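Local coordinates for carbohydrate deacetylase Agd3 (Neosartorya fumigata, PDB 6NWZ), which probably removes N-linked acetyl groups from the exopolysaccharide galactosaminogalactan and is required for biofilm formation by this fungus, at residues A[524-538]-A[573-587]. Numbering follows the deposited sequence.
Sequences LAVEKADTMRHLLGL and WVETIVQEFVRLVDW. With ZN (zinc ion), chain I.
M532 and I577 interlock as reciprocal knobs into holes: M532 sits among I577, E580, F581 and L584, while I577 sits among K528, T531, M532 and L535. The helical parts of 524-538 and 573-587 run in the same general sense, crossing at -53° with axes 9.2 Å apart. Bends at chi2 and chi3 turn the M532 methyl back over the partner backbone, CE lying 3.4 Å from I577 O. From the other helix, I577 CG1 meets T531 CG2 at 3.5 Å; within its own helix, its CD1 covers one face of the W573 indole, toward the rim. Farther along, the L536 methyls divide, CD1 meeting L584 CD1 at 3.9 Å and CD2 reaching W587 CZ3.

The one hydrogen bond between the segments runs from W573 NE1 to E527 OE1, 3.0 Å with an N-H...O angle of 161°; the acceptor lies near the indole plane, yet the donor sits 35° out of the carboxylate plane.

At the partly exposed margin, K528 lays CG and CD across E580, its NZ making only a long salt bridge, whereas R583 grips E580 side-on, NH2 to OE2 being 2.7 Å.

On 524-538, D530 OD2 and H534 NE2 bind zinc off the interface. The chemistry implies a mainly apolar helix pairing within the deacetylase domain, pinned at one end by the buried W573-E527 bond, whose carboxylate also pairs with R495.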
loop_
_atom_site.group_PDB
_atom_site.type_symbol
_atom_site.label_atom_id
_atom_site.label_comp_id
_atom_site.label_asym_id
_atom_site.label_seq_id
_atom_site.Cartn_x
_atom_site.Cartn_y
_atom_site.Cartn_z
ATOM N N LEU A 524 -7.752 0.802 17.679
ATOM C CA LEU A 524 -6.779 -0.061 17.020
ATOM C C LEU A 524 -7.459 -1.108 16.145
ATOM O O LEU A 524 -6.902 -1.513 15.117
ATOM C CB LEU A 524 -5.886 -0.727 18.068
ATOM C CG LEU A 524 -4.920 0.185 18.829
ATOM C CD1 LEU A 524 -4.276 -0.562 19.989
ATOM C CD2 LEU A 524 -3.853 0.753 17.895
ATOM N N ALA A 525 -8.660 -1.550 16.526
ATOM C CA ALA A 525 -9.368 -2.545 15.725
ATOM C C ALA A 525 -9.749 -1.982 14.360
ATOM O O ALA A 525 -9.559 -2.643 13.332
ATOM C CB ALA A 525 -10.606 -3.043 16.468
ATOM N N VAL A 526 -10.287 -0.757 14.326
ATOM C CA VAL A 526 -10.646 -0.169 13.038
ATOM C C VAL A 526 -9.391 0.194 12.252
ATOM O O VAL A 526 -9.385 0.125 11.017
ATOM C CB VAL A 526 -11.589 1.042 13.219
ATOM C CG1 VAL A 526 -12.494 0.843 14.419
ATOM C CG2 VAL A 526 -10.819 2.340 13.346
ATOM N N GLU A 527 -8.305 0.556 12.940
ATOM C CA GLU A 527 -7.048 0.790 12.239
ATOM C C GLU A 527 -6.497 -0.499 11.646
ATOM O O GLU A 527 -5.888 -0.475 10.571
ATOM C CB GLU A 527 -6.023 1.417 13.182
ATOM C CG GLU A 527 -6.272 2.881 13.466
ATOM C CD GLU A 527 -6.063 3.751 12.242
ATOM O OE1 GLU A 527 -5.182 3.424 11.415
ATOM O OE2 GLU A 527 -6.781 4.764 12.108
ATOM N N LYS A 528 -6.708 -1.624 12.332
ATOM C CA LYS A 528 -6.260 -2.914 11.821
ATOM C C LYS A 528 -6.954 -3.253 10.507
ATOM O O LYS A 528 -6.310 -3.665 9.536
ATOM C CB LYS A 528 -6.517 -3.996 12.873
ATOM C CG LYS A 528 -6.070 -5.391 12.472
ATOM C CD LYS A 528 -6.083 -6.345 13.662
ATOM C CE LYS A 528 -7.472 -6.499 14.254
ATOM N NZ LYS A 528 -7.466 -7.470 15.383
ATOM N N ALA A 529 -8.277 -3.080 10.457
ATOM C CA ALA A 529 -9.013 -3.413 9.243
ATOM C C ALA A 529 -8.626 -2.491 8.098
ATOM O O ALA A 529 -8.399 -2.945 6.969
ATOM C CB ALA A 529 -10.515 -3.335 9.505
ATOM N N ASP A 530 -8.532 -1.193 8.376
ATOM C CA ASP A 530 -8.268 -0.230 7.317
ATOM C C ASP A 530 -6.858 -0.387 6.758
ATOM O O ASP A 530 -6.649 -0.270 5.544
ATOM C CB ASP A 530 -8.497 1.181 7.846
ATOM C CG ASP A 530 -8.340 2.219 6.780
ATOM O OD1 ASP A 530 -9.155 2.218 5.834
ATOM O OD2 ASP A 530 -7.395 3.024 6.882
ATOM N N THR A 531 -5.878 -0.665 7.621
ATOM C CA THR A 531 -4.507 -0.804 7.144
ATOM C C THR A 531 -4.293 -2.119 6.402
ATOM O O THR A 531 -3.490 -2.174 5.463
ATOM C CB THR A 531 -3.530 -0.688 8.311
ATOM O OG1 THR A 531 -3.840 0.485 9.072
ATOM C CG2 THR A 531 -2.097 -0.590 7.798
ATOM N N MET A 532 -4.987 -3.187 6.805
ATOM C CA MET A 532 -4.922 -4.426 6.036
ATOM C C MET A 532 -5.479 -4.227 4.631
ATOM O O MET A 532 -4.963 -4.797 3.663
ATOM C CB MET A 532 -5.678 -5.540 6.757
ATOM C CG MET A 532 -5.023 -6.021 8.044
ATOM S SD MET A 532 -3.320 -6.567 7.839
ATOM C CE MET A 532 -2.413 -5.162 8.487
ATOM N N ARG A 533 -6.534 -3.420 4.500
ATOM C CA ARG A 533 -7.076 -3.124 3.179
ATOM C C ARG A 533 -6.037 -2.441 2.298
ATOM O O ARG A 533 -5.949 -2.719 1.097
ATOM C CB ARG A 533 -8.326 -2.258 3.315
ATOM C CG ARG A 533 -8.944 -1.856 1.998
ATOM C CD ARG A 533 -10.247 -1.103 2.208
ATOM N NE ARG A 533 -10.073 0.218 2.813
ATOM C CZ ARG A 533 -9.864 1.333 2.116
ATOM N NH1 ARG A 533 -9.783 1.286 0.791
ATOM N NH2 ARG A 533 -9.729 2.496 2.741
ATOM N N HIS A 534 -5.235 -1.547 2.882
ATOM C CA HIS A 534 -4.170 -0.892 2.127
ATOM C C HIS A 534 -3.053 -1.871 1.789
ATOM O O HIS A 534 -2.638 -1.980 0.629
ATOM C CB HIS A 534 -3.613 0.289 2.925
ATOM C CG HIS A 534 -4.632 1.332 3.255
ATOM N ND1 HIS A 534 -5.681 1.640 2.416
ATOM C CD2 HIS A 534 -4.763 2.140 4.332
ATOM C CE1 HIS A 534 -6.413 2.595 2.961
ATOM N NE2 HIS A 534 -5.878 2.915 4.125
ATOM N N LEU A 535 -2.556 -2.595 2.799
ATOM C CA LEU A 535 -1.391 -3.450 2.606
ATOM C C LEU A 535 -1.722 -4.656 1.736
ATOM O O LEU A 535 -0.945 -5.016 0.842
ATOM C CB LEU A 535 -0.838 -3.894 3.962
ATOM C CG LEU A 535 -0.281 -2.783 4.856
ATOM C CD1 LEU A 535 0.439 -3.357 6.070
ATOM C CD2 LEU A 535 0.640 -1.868 4.066
ATOM N N LEU A 536 -2.863 -5.301 1.982
ATOM C CA LEU A 536 -3.269 -6.414 1.132
ATOM C C LEU A 536 -3.711 -5.954 -0.254
ATOM O O LEU A 536 -3.831 -6.787 -1.159
ATOM C CB LEU A 536 -4.379 -7.216 1.819
ATOM C CG LEU A 536 -3.937 -7.886 3.126
ATOM C CD1 LEU A 536 -5.064 -8.663 3.783
ATOM C CD2 LEU A 536 -2.755 -8.795 2.854
ATOM N N GLY A 537 -3.950 -4.659 -0.443
ATOM C CA GLY A 537 -4.160 -4.087 -1.753
ATOM C C GLY A 537 -2.885 -3.659 -2.445
ATOM O O GLY A 537 -2.946 -3.050 -3.519
ATOM N N LEU A 538 -1.729 -3.956 -1.845
ATOM C CA LEU A 538 -0.413 -3.655 -2.414
ATOM C C LEU A 538 -0.199 -2.153 -2.601
ATOM O O LEU A 538 0.569 -1.726 -3.466
ATOM C CB LEU A 538 -0.186 -4.402 -3.732
ATOM C CG LEU A 538 -0.345 -5.923 -3.672
ATOM C CD1 LEU A 538 0.173 -6.572 -4.953
ATOM C CD2 LEU A 538 0.346 -6.499 -2.443
ATOM N N TRP A 573 0.161 0.844 17.491
ATOM C CA TRP A 573 -0.389 0.757 16.145
ATOM C C TRP A 573 0.414 -0.225 15.300
ATOM O O TRP A 573 -0.156 -1.102 14.640
ATOM C CB TRP A 573 -0.417 2.147 15.502
ATOM C CG TRP A 573 -1.037 2.182 14.126
ATOM C CD1 TRP A 573 -2.343 2.446 13.822
ATOM C CD2 TRP A 573 -0.375 1.951 12.874
ATOM N NE1 TRP A 573 -2.535 2.391 12.464
ATOM C CE2 TRP A 573 -1.343 2.089 11.858
ATOM C CE3 TRP A 573 0.940 1.639 12.514
ATOM C CZ2 TRP A 573 -1.038 1.927 10.506
ATOM C CZ3 TRP A 573 1.242 1.481 11.169
ATOM C CH2 TRP A 573 0.256 1.623 10.182
ATOM N N VAL A 574 1.743 -0.103 15.327
ATOM C CA VAL A 574 2.590 -0.998 14.544
ATOM C C VAL A 574 2.428 -2.438 15.019
ATOM O O VAL A 574 2.328 -3.365 14.208
ATOM C CB VAL A 574 4.057 -0.529 14.604
ATOM C CG1 VAL A 574 4.970 -1.490 13.846
ATOM C CG2 VAL A 574 4.179 0.881 14.043
ATOM N N GLU A 575 2.387 -2.651 16.336
ATOM C CA GLU A 575 2.158 -3.996 16.856
ATOM C C GLU A 575 0.847 -4.571 16.332
ATOM O O GLU A 575 0.786 -5.734 15.919
ATOM C CB GLU A 575 2.167 -3.983 18.387
ATOM C CG GLU A 575 3.545 -3.775 18.998
ATOM C CD GLU A 575 4.419 -5.013 18.918
ATOM O OE1 GLU A 575 3.894 -6.092 18.572
ATOM O OE2 GLU A 575 5.631 -4.909 19.206
ATOM N N THR A 576 -0.215 -3.764 16.334
ATOM C CA THR A 576 -1.503 -4.239 15.841
ATOM C C THR A 576 -1.426 -4.593 14.363
ATOM O O THR A 576 -1.923 -5.643 13.937
ATOM C CB THR A 576 -2.573 -3.175 16.086
ATOM O OG1 THR A 576 -2.752 -3.002 17.497
ATOM C CG2 THR A 576 -3.897 -3.566 15.431
ATOM N N ILE A 577 -0.781 -3.740 13.571
ATOM C CA ILE A 577 -0.767 -3.928 12.125
ATOM C C ILE A 577 0.135 -5.097 11.741
ATOM O O ILE A 577 -0.246 -5.949 10.929
ATOM C CB ILE A 577 -0.350 -2.615 11.437
ATOM C CG1 ILE A 577 -1.588 -1.792 11.074
ATOM C CG2 ILE A 577 0.505 -2.873 10.209
ATOM C CD1 ILE A 577 -2.465 -1.412 12.257
ATOM N N VAL A 578 1.329 -5.174 12.336
ATOM C CA VAL A 578 2.288 -6.211 11.962
ATOM C C VAL A 578 1.775 -7.591 12.348
ATOM O O VAL A 578 1.872 -8.546 11.568
ATOM C CB VAL A 578 3.659 -5.927 12.598
ATOM C CG1 VAL A 578 4.581 -7.122 12.403
ATOM C CG2 VAL A 578 4.276 -4.659 12.012
ATOM N N GLN A 579 1.229 -7.725 13.556
ATOM C CA GLN A 579 0.768 -9.032 14.011
ATOM C C GLN A 579 -0.395 -9.542 13.167
ATOM O O GLN A 579 -0.482 -10.742 12.883
ATOM C CB GLN A 579 0.382 -8.967 15.487
ATOM C CG GLN A 579 1.567 -8.701 16.404
ATOM C CD GLN A 579 1.189 -8.712 17.868
ATOM O OE1 GLN A 579 0.330 -9.483 18.295
ATOM N NE2 GLN A 579 1.829 -7.850 18.648
ATOM N N GLU A 580 -1.294 -8.651 12.749
ATOM C CA GLU A 580 -2.406 -9.087 11.913
ATOM C C GLU A 580 -1.928 -9.475 10.520
ATOM O O GLU A 580 -2.378 -10.481 9.959
ATOM C CB GLU A 580 -3.463 -7.991 11.825
ATOM C CG GLU A 580 -4.701 -8.418 11.056
ATOM C CD GLU A 580 -5.511 -9.480 11.781
ATOM O OE1 GLU A 580 -5.250 -9.742 12.977
ATOM O OE2 GLU A 580 -6.419 -10.051 11.150
ATOM N N PHE A 581 -1.027 -8.680 9.942
ATOM C CA PHE A 581 -0.460 -9.021 8.643
ATOM C C PHE A 581 0.192 -10.399 8.676
ATOM O O PHE A 581 -0.009 -11.215 7.767
ATOM C CB PHE A 581 0.545 -7.943 8.232
ATOM C CG PHE A 581 1.193 -8.174 6.898
ATOM C CD1 PHE A 581 0.606 -7.697 5.736
ATOM C CD2 PHE A 581 2.410 -8.837 6.808
ATOM C CE1 PHE A 581 1.210 -7.896 4.504
ATOM C CE2 PHE A 581 3.017 -9.042 5.581
ATOM C CZ PHE A 581 2.415 -8.568 4.428
ATOM N N VAL A 582 0.957 -10.684 9.732
ATOM C CA VAL A 582 1.639 -11.970 9.830
ATOM C C VAL A 582 0.642 -13.097 10.088
ATOM O O VAL A 582 0.873 -14.246 9.691
ATOM C CB VAL A 582 2.737 -11.897 10.910
ATOM C CG1 VAL A 582 3.255 -13.274 11.245
ATOM C CG2 VAL A 582 3.886 -11.018 10.429
ATOM N N ARG A 583 -0.495 -12.792 10.718
ATOM C CA ARG A 583 -1.511 -13.815 10.943
ATOM C C ARG A 583 -2.166 -14.270 9.642
ATOM O O ARG A 583 -2.610 -15.421 9.543
ATOM C CB ARG A 583 -2.573 -13.293 11.904
ATOM C CG ARG A 583 -3.648 -14.304 12.212
ATOM C CD ARG A 583 -4.712 -13.708 13.102
ATOM N NE ARG A 583 -5.650 -12.858 12.373
ATOM C CZ ARG A 583 -6.760 -13.304 11.793
ATOM N NH1 ARG A 583 -7.065 -14.596 11.845
ATOM N NH2 ARG A 583 -7.564 -12.463 11.161
ATOM N N LEU A 584 -2.230 -13.394 8.637
ATOM C CA LEU A 584 -2.917 -13.678 7.381
ATOM C C LEU A 584 -2.003 -14.228 6.290
ATOM O O LEU A 584 -2.397 -15.156 5.579
ATOM C CB LEU A 584 -3.610 -12.412 6.866
ATOM C CG LEU A 584 -4.640 -11.784 7.806
ATOM C CD1 LEU A 584 -5.161 -10.490 7.220
ATOM C CD2 LEU A 584 -5.785 -12.748 8.085
ATOM N N VAL A 585 -0.798 -13.674 6.127
ATOM C CA VAL A 585 0.108 -14.046 5.048
ATOM C C VAL A 585 1.498 -14.295 5.624
ATOM O O VAL A 585 1.799 -13.938 6.764
ATOM C CB VAL A 585 0.177 -12.967 3.951
ATOM C CG1 VAL A 585 -1.205 -12.689 3.381
ATOM C CG2 VAL A 585 0.772 -11.699 4.516
ATOM N N ASP A 586 2.358 -14.915 4.811
ATOM C CA ASP A 586 3.756 -15.106 5.178
ATOM C C ASP A 586 4.691 -14.197 4.384
ATOM O O ASP A 586 5.905 -14.422 4.367
ATOM C CB ASP A 586 4.175 -16.567 5.012
ATOM C CG ASP A 586 4.036 -17.062 3.587
ATOM O OD1 ASP A 586 4.897 -16.723 2.745
ATOM O OD2 ASP A 586 3.059 -17.786 3.308
ATOM N N TRP A 587 4.153 -13.170 3.733
ATOM C CA TRP A 587 4.969 -12.286 2.924
ATOM C C TRP A 587 5.922 -11.476 3.801
ATOM O O TRP A 587 5.660 -11.251 4.986
ATOM C CB TRP A 587 4.092 -11.330 2.121
ATOM C CG TRP A 587 2.982 -11.983 1.357
ATOM C CD1 TRP A 587 2.892 -13.296 0.986
ATOM C CD2 TRP A 587 1.797 -11.346 0.874
ATOM N NE1 TRP A 587 1.721 -13.511 0.299
ATOM C CE2 TRP A 587 1.031 -12.328 0.218
ATOM C CE3 TRP A 587 1.309 -10.038 0.933
ATOM C CZ2 TRP A 587 -0.196 -12.042 -0.373
ATOM C CZ3 TRP A 587 0.092 -9.757 0.346
ATOM C CH2 TRP A 587 -0.646 -10.754 -0.299
HETATM ZN ZN ZN I . -6.358 4.384 5.948
#